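Local coordinates for glycerate dehydrogenase related protein (Thermoplasma acidophilum, PDB 3GVX), which probably reduces hydroxypyruvate or glyoxylate with NADH or NADPH, at the interface of chains A and B. Coordinates in Å, arbitrary orientation; residue numbers count along the deposited sequence, not the author numbering. Chains: chain A/B, Glycerate dehydrogenase related protein.

Contact 1: the interface of chains A and B. Residues chain A 87-88, 90-92; chain B 94, 98, 100.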
loop_
_atom_site.group_PDB
_atom_site.type_symbol
_atom_site.label_atom_id
_atom_site.label_comp_id
_atom_site.label_asym_id
_atom_site.label_seq_id
_atom_site.Cartn_x
_atom_site.Cartn_y
_atom_site.Cartn_z
ATOM N N GLU A 87 1.109 2.255 7.377
ATOM C CA GLU A 87 0.840 3.051 6.178
ATOM C C GLU A 87 2.123 3.760 5.772
ATOM O O GLU A 87 2.535 3.743 4.616
ATOM C CB GLU A 87 -0.285 4.080 6.405
ATOM C CG GLU A 87 -1.669 3.465 6.510
ATOM C CD GLU A 87 -2.803 4.502 6.425
ATOM O OE1 GLU A 87 -2.527 5.665 6.065
ATOM O OE2 GLU A 87 -3.971 4.163 6.707
ATOM N N HIS A 88 2.774 4.340 6.765
ATOM C CA HIS A 88 4.010 5.062 6.534
ATOM C C HIS A 88 5.142 4.209 6.004
ATOM O O HIS A 88 5.864 4.636 5.114
ATOM C CB HIS A 88 4.472 5.760 7.807
ATOM C CG HIS A 88 5.478 6.825 7.557
ATOM N ND1 HIS A 88 5.130 8.137 7.325
ATOM C CD2 HIS A 88 6.831 6.772 7.455
ATOM C CE1 HIS A 88 6.220 8.845 7.092
ATOM N NE2 HIS A 88 7.262 8.042 7.167
ATOM N N PHE A 90 4.878 1.524 4.283
ATOM C CA PHE A 90 4.578 1.213 2.899
ATOM C C PHE A 90 4.724 2.424 1.976
ATOM O O PHE A 90 5.037 2.262 0.799
ATOM C CB PHE A 90 3.183 0.574 2.782
ATOM C CG PHE A 90 3.223 -0.935 2.765
ATOM C CD1 PHE A 90 3.563 -1.616 1.598
ATOM C CD2 PHE A 90 3.044 -1.668 3.928
ATOM C CE1 PHE A 90 3.740 -3.006 1.596
ATOM C CE2 PHE A 90 3.219 -3.061 3.937
ATOM C CZ PHE A 90 3.570 -3.726 2.769
ATOM N N ALA A 91 4.531 3.631 2.508
ATOM C CA ALA A 91 4.678 4.822 1.674
ATOM C C ALA A 91 6.147 4.990 1.295
ATOM O O ALA A 91 6.463 5.283 0.150
ATOM C CB ALA A 91 4.163 6.051 2.398
ATOM N N LEU A 92 7.043 4.761 2.254
ATOM C CA LEU A 92 8.491 4.848 2.009
ATOM C C LEU A 92 8.922 3.772 1.019
ATOM O O LEU A 92 9.592 4.029 0.021
ATOM C CB LEU A 92 9.289 4.663 3.311
ATOM C CG LEU A 92 9.271 5.803 4.330
ATOM C CD1 LEU A 92 10.132 5.421 5.534
ATOM C CD2 LEU A 92 9.769 7.084 3.658
ATOM N N LEU B 94 0.226 7.354 -1.455
ATOM C CA LEU B 94 0.961 7.439 -0.195
ATOM C C LEU B 94 2.095 8.468 -0.215
ATOM O O LEU B 94 2.436 9.028 0.814
ATOM C CB LEU B 94 1.492 6.054 0.194
ATOM C CG LEU B 94 0.393 5.061 0.575
ATOM C CD1 LEU B 94 0.964 3.648 0.597
ATOM C CD2 LEU B 94 -0.202 5.453 1.920
ATOM N N LYS B 98 1.746 10.997 2.906
ATOM C CA LYS B 98 2.779 11.076 3.946
ATOM C C LYS B 98 3.805 12.184 3.710
ATOM O O LYS B 98 4.856 12.227 4.355
ATOM C CB LYS B 98 3.500 9.718 4.088
ATOM C CG LYS B 98 2.554 8.530 4.122
ATOM C CD LYS B 98 1.543 8.646 5.260
ATOM C CE LYS B 98 0.568 7.483 5.256
ATOM N NZ LYS B 98 -0.409 7.525 6.381
ATOM N N ILE B 100 5.930 12.536 1.574
ATOM C CA ILE B 100 7.223 11.902 1.392
ATOM C C ILE B 100 8.298 12.794 0.753
ATOM O O ILE B 100 9.397 12.899 1.286
ATOM C CB ILE B 100 7.082 10.591 0.578
ATOM C CG1 ILE B 100 6.271 9.569 1.380
ATOM C CG2 ILE B 100 8.453 10.051 0.187
ATOM C CD1 ILE B 100 6.916 9.126 2.692
#
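B:Lys98 and A:Glu87 form the polar part of this patch, in which helix 78-97 of chain A packs on the end of helix 79-97, the following loop and the start of helix 100-108 of chain B. The ammonium NZ of B:Lys98 donates to carboxylate OE1 of A:Glu87 at 2.8 Å, a hydrogen bond that is also a salt bridge. The lysine nitrogen meets OE1 on its anti side, 23° out of the carboxylate plane, and the two side chains cross at about a right angle. The glutamate runs extended beyond CG, whereas the lysine is bent at chi2 (-58°) and then straight out to NZ.

Most apolar contacts lie along the lysine chain. B:Lys98 CG presses on the methyl CB of A:Ala91 at 3.4 Å, and B:Leu94 CB packs against the same methyl at 3.5 Å, a tight fit around a small residue. The A:His88 ring lies alongside the first methylenes of the lysine, its ND1 4.0 Å from B:Lys98 CB. As a separate pair, A:Leu92 CD2 touches B:Ile100 CD1 at 3.6 Å. Were B:Lys98 replaced by an alanine, the A:Glu87 carboxylate would probably lose its counter-charge and the A:Ala91 methyl the methylene packing on one side. The patch probably helps to hold two subunits together, with the salt bridge at one side of the apolar packing.

Contact 2: the interface of chains A and B. Residues chain A 119, 121, 143-144; chain B 83, 87, 136, 139-140.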
loop_
_atom_site.group_PDB
_atom_site.type_symbol
_atom_site.label_atom_id
_atom_site.label_comp_id
_atom_site.label_asym_id
_atom_site.label_seq_id
_atom_site.Cartn_x
_atom_site.Cartn_y
_atom_site.Cartn_z
ATOM N N LEU A 119 8.346 -4.315 -8.528
ATOM C CA LEU A 119 7.006 -4.724 -8.185
ATOM C C LEU A 119 7.058 -5.431 -6.827
ATOM O O LEU A 119 7.997 -6.173 -6.548
ATOM C CB LEU A 119 6.482 -5.642 -9.288
ATOM C CG LEU A 119 5.060 -6.171 -9.178
ATOM C CD1 LEU A 119 4.038 -5.249 -9.880
ATOM C CD2 LEU A 119 5.083 -7.563 -9.785
ATOM N N TYR A 121 4.465 -7.366 -5.523
ATOM C CA TYR A 121 3.814 -8.646 -5.725
ATOM C C TYR A 121 4.815 -9.765 -5.992
ATOM O O TYR A 121 5.651 -9.648 -6.884
ATOM C CB TYR A 121 2.840 -8.550 -6.898
ATOM C CG TYR A 121 1.992 -9.776 -7.060
ATOM C CD1 TYR A 121 0.700 -9.813 -6.565
ATOM C CD2 TYR A 121 2.485 -10.922 -7.699
ATOM C CE1 TYR A 121 -0.090 -10.956 -6.689
ATOM C CE2 TYR A 121 1.700 -12.081 -7.824
ATOM C CZ TYR A 121 0.413 -12.086 -7.325
ATOM O OH TYR A 121 -0.382 -13.201 -7.471
ATOM N N ALA A 143 -1.692 -8.669 1.469
ATOM C CA ALA A 143 -2.639 -8.066 0.534
ATOM C C ALA A 143 -1.924 -7.697 -0.763
ATOM O O ALA A 143 -2.464 -7.844 -1.851
ATOM C CB ALA A 143 -3.292 -6.827 1.151
ATOM N N PHE A 144 -0.690 -7.237 -0.634
ATOM C CA PHE A 144 0.113 -6.872 -1.793
ATOM C C PHE A 144 0.645 -8.130 -2.481
ATOM O O PHE A 144 1.249 -8.057 -3.542
ATOM C CB PHE A 144 1.276 -5.967 -1.372
ATOM C CG PHE A 144 0.976 -4.495 -1.459
ATOM C CD1 PHE A 144 1.066 -3.817 -2.655
ATOM C CD2 PHE A 144 0.604 -3.785 -0.339
ATOM C CE1 PHE A 144 0.788 -2.453 -2.720
ATOM C CE2 PHE A 144 0.325 -2.428 -0.410
ATOM C CZ PHE A 144 0.419 -1.771 -1.597
ATOM N N ILE B 83 -2.234 -5.550 -11.453
ATOM C CA ILE B 83 -1.520 -5.683 -10.185
ATOM C C ILE B 83 -0.494 -4.557 -10.098
ATOM O O ILE B 83 -0.425 -3.817 -9.117
ATOM C CB ILE B 83 -0.776 -7.037 -10.101
ATOM C CG1 ILE B 83 -1.780 -8.144 -9.785
ATOM C CG2 ILE B 83 0.387 -6.950 -9.106
ATOM C CD1 ILE B 83 -1.208 -9.537 -9.845
ATOM N N GLU B 87 -0.502 -1.069 -7.686
ATOM C CA GLU B 87 0.649 -0.801 -6.819
ATOM C C GLU B 87 1.231 0.576 -7.080
ATOM O O GLU B 87 1.668 1.259 -6.161
ATOM C CB GLU B 87 1.753 -1.835 -7.017
ATOM C CG GLU B 87 1.551 -3.159 -6.329
ATOM C CD GLU B 87 2.780 -4.056 -6.461
ATOM O OE1 GLU B 87 3.888 -3.524 -6.656
ATOM O OE2 GLU B 87 2.658 -5.290 -6.371
ATOM N N ARG B 136 -8.505 -4.391 -8.564
ATOM C CA ARG B 136 -7.259 -4.621 -7.859
ATOM C C ARG B 136 -6.987 -3.487 -6.878
ATOM O O ARG B 136 -6.510 -3.712 -5.785
ATOM C CB ARG B 136 -6.109 -4.747 -8.854
ATOM C CG ARG B 136 -4.790 -5.106 -8.218
ATOM C CD ARG B 136 -4.857 -6.407 -7.430
ATOM N NE ARG B 136 -3.581 -6.678 -6.776
ATOM C CZ ARG B 136 -3.284 -7.759 -6.063
ATOM N NH1 ARG B 136 -4.182 -8.714 -5.891
ATOM N NH2 ARG B 136 -2.073 -7.871 -5.530
ATOM N N HIS B 139 -9.112 -3.942 -3.885
ATOM C CA HIS B 139 -8.655 -5.049 -3.039
ATOM C C HIS B 139 -7.616 -4.490 -2.077
ATOM O O HIS B 139 -7.640 -4.793 -0.894
ATOM C CB HIS B 139 -8.077 -6.183 -3.907
ATOM C CG HIS B 139 -7.037 -7.020 -3.231
ATOM N ND1 HIS B 139 -7.336 -8.114 -2.448
ATOM C CD2 HIS B 139 -5.686 -6.937 -3.254
ATOM C CE1 HIS B 139 -6.214 -8.667 -2.023
ATOM N NE2 HIS B 139 -5.197 -7.973 -2.496
ATOM N N LEU B 140 -6.724 -3.648 -2.587
ATOM C CA LEU B 140 -5.704 -3.021 -1.748
ATOM C C LEU B 140 -6.348 -2.014 -0.787
ATOM O O LEU B 140 -5.996 -1.950 0.387
ATOM C CB LEU B 140 -4.646 -2.320 -2.605
ATOM C CG LEU B 140 -3.787 -3.192 -3.524
ATOM C CD1 LEU B 140 -2.837 -2.278 -4.299
ATOM C CD2 LEU B 140 -3.028 -4.249 -2.705
HETATM O O HOH W 1 0.342 -6.250 -5.332
HETATM O O HOH W 2 -2.513 -10.316 -3.785
#
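The backbone amide of A:Tyr121 donates to the B:Glu87 carboxylate, N to OE2 at 2.9 Å, reaching OE2 on its syn side and 20° out of the carboxylate plane. This contact belongs to the NAD-binding domain of the D-2-hydroxyacid dehydrogenase fold, and the helix that begins within the Rossmann glycine motif supplies its second polar link. B:His139, in helix 132-143 of chain B, donates from NE2 to the carbonyl O of A:Ala143 at 2.8 Å; that oxygen lies close to the imidazole plane, and A:Ala143 sits in the last turn of helix 132-144 of chain A.

Around these bonds, B:Ile83 CD1 lies over one face of the A:Tyr121 ring, offset toward the rim and 3.8 Å from the centroid, in a CH-pi contact. The A:Phe144 ring has B:Leu140 CD2 over the centre of one face and B:Glu87 CG at its edge, 3.8 Å from A:Phe144 CE1. A:Leu119 places CD1 against the same carboxylate.

Two waters form the next layer. Water 1 links B:Glu87 OE2, the A:Phe144 carbonyl O and B:Arg136 NH2; water 2 joins NH1 and NH2 of that arginine to A:Ala143 O. Both lie at the edge of the guanidinium, which is sandwiched between residues of its own chain, B:Ile83 CG1 over one face and B:His139 CD2 over the other, both toward the rim; this probably fixes its orientation. A bend at chi2 (57°) of B:Arg136 folds its chain toward this slot.

Contact 3: the interface of chains A and B. Residues chain A 242, 251-254; chain B 103-104, 107.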
loop_
_atom_site.group_PDB
_atom_site.type_symbol
_atom_site.label_atom_id
_atom_site.label_comp_id
_atom_site.label_asym_id
_atom_site.label_seq_id
_atom_site.Cartn_x
_atom_site.Cartn_y
_atom_site.Cartn_z
ATOM N N ILE A 242 20.223 15.894 13.636
ATOM C CA ILE A 242 20.593 14.831 12.756
ATOM C C ILE A 242 21.757 15.281 11.886
ATOM O O ILE A 242 21.816 16.429 11.440
ATOM C CB ILE A 242 19.390 14.461 11.915
ATOM C CG1 ILE A 242 18.876 15.718 11.217
ATOM C CG2 ILE A 242 18.296 13.913 12.817
ATOM C CD1 ILE A 242 17.823 15.477 10.200
ATOM N N ILE A 251 15.819 7.420 1.914
ATOM C CA ILE A 251 14.662 8.278 1.852
ATOM C C ILE A 251 14.345 8.430 3.306
ATOM O O ILE A 251 14.306 7.450 4.060
ATOM C CB ILE A 251 13.465 7.670 1.120
ATOM C CG1 ILE A 251 13.852 7.292 -0.302
ATOM C CG2 ILE A 251 12.344 8.686 1.103
ATOM C CD1 ILE A 251 12.689 6.890 -1.167
ATOM N N LEU A 252 14.124 9.663 3.712
ATOM C CA LEU A 252 13.902 9.911 5.109
ATOM C C LEU A 252 12.685 10.727 5.423
ATOM O O LEU A 252 12.193 11.487 4.604
ATOM C CB LEU A 252 15.132 10.599 5.699
ATOM C CG LEU A 252 16.454 9.906 5.366
ATOM C CD1 LEU A 252 17.633 10.791 5.778
ATOM C CD2 LEU A 252 16.501 8.544 6.055
ATOM N N SER A 253 12.221 10.553 6.647
ATOM C CA SER A 253 11.095 11.280 7.172
ATOM C C SER A 253 11.441 11.575 8.632
ATOM O O SER A 253 12.135 10.801 9.274
ATOM C CB SER A 253 9.796 10.474 7.037
ATOM O OG SER A 253 9.855 9.234 7.704
ATOM N N PRO A 254 10.961 12.703 9.169
ATOM C CA PRO A 254 11.225 13.114 10.552
ATOM C C PRO A 254 10.377 12.481 11.662
ATOM O O PRO A 254 9.652 13.177 12.349
ATOM C CB PRO A 254 11.049 14.630 10.490
ATOM C CG PRO A 254 9.906 14.763 9.514
ATOM C CD PRO A 254 10.276 13.778 8.427
ATOM N N ASN B 103 9.227 16.069 3.104
ATOM C CA ASN B 103 9.961 15.694 4.307
ATOM C C ASN B 103 11.359 15.189 3.983
ATOM O O ASN B 103 12.313 15.509 4.669
ATOM C CB ASN B 103 9.220 14.617 5.107
ATOM C CG ASN B 103 7.962 15.128 5.748
ATOM O OD1 ASN B 103 7.842 16.315 6.036
ATOM N ND2 ASN B 103 7.014 14.228 5.998
ATOM N N ASN B 104 11.469 14.404 2.921
ATOM C CA ASN B 104 12.755 13.862 2.542
ATOM C C ASN B 104 13.708 14.973 2.157
ATOM O O ASN B 104 14.882 14.943 2.519
ATOM C CB ASN B 104 12.608 12.859 1.408
ATOM C CG ASN B 104 13.938 12.385 0.883
ATOM O OD1 ASN B 104 14.344 12.750 -0.225
ATOM N ND2 ASN B 104 14.630 11.566 1.672
HETATM N N MSE B 107 14.760 16.573 5.537
HETATM C CA MSE B 107 15.664 15.694 6.285
HETATM C C MSE B 107 17.079 15.615 5.700
HETATM O O MSE B 107 18.065 15.601 6.423
HETATM C CB MSE B 107 15.085 14.272 6.383
HETATM C CG MSE B 107 13.871 14.143 7.267
HETATM SE SE MSE B 107 14.276 14.283 9.020
HETATM C CE MSE B 107 15.373 13.037 9.220
#
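All three side-chain torsions of the selenomethionine B:Met107 turn the same way (chi1 -70°, chi2 -72°, chi3 -59°), curling the chain from helix 100-108 against the A:Leu252 to A:Pro254 segment, while B:Asn104, with CG opposite its backbone nitrogen, extends toward strand 250-252. The curled chain touches at each step. B:Met107 CB meets A:Leu252 CB at 3.7 Å, and CG lies against the peptide joining A:Ser253 to A:Pro254. Selenium SE of B:Met107 rests 3.6 Å from A:Pro254 CB. The terminal CE of B:Met107 reaches A:Ile242 CD1, also at 3.6 Å, the two side chains crossing at about a right angle. One turn earlier, B:Asn103 CB packs on A:Pro254 CD at 3.6 Å, so the proline ring is touched by two residues of the helix.

The amide of B:Asn104 is less certain. Its ND2 is modelled 2.8 Å from A:Leu252 N, a pair of nitrogens that would both donate. A flipped amide would put OD1 there to accept from the backbone N-H, which makes a hydrogen bond plausible but doubtful. A:Ile251 CG2 lies against the same amide, 4.0 Å from B:Asn104 CG. The site probably braces the short helix of one subunit against the end of a strand in the other, mainly by apolar packing.

The three contacts are parts of one two-fold symmetric interface. The C-alpha centres of contact 1 lie about 15 Å from those of contact 2 and about 12 Å from those of contact 3, while contacts 2 and 3 are about 26 Å apart, which places contact 1 between them. Glu87 joins contacts 1 and 2: by symmetry each copy offers OE1 to a lysine and OE2 to a backbone amide of the partner. Helix 100-108 of chain B runs from contact 1 into contact 3. Together they suggest a continuous dimer interface built around the long helices and flanking NAD-binding-domain elements.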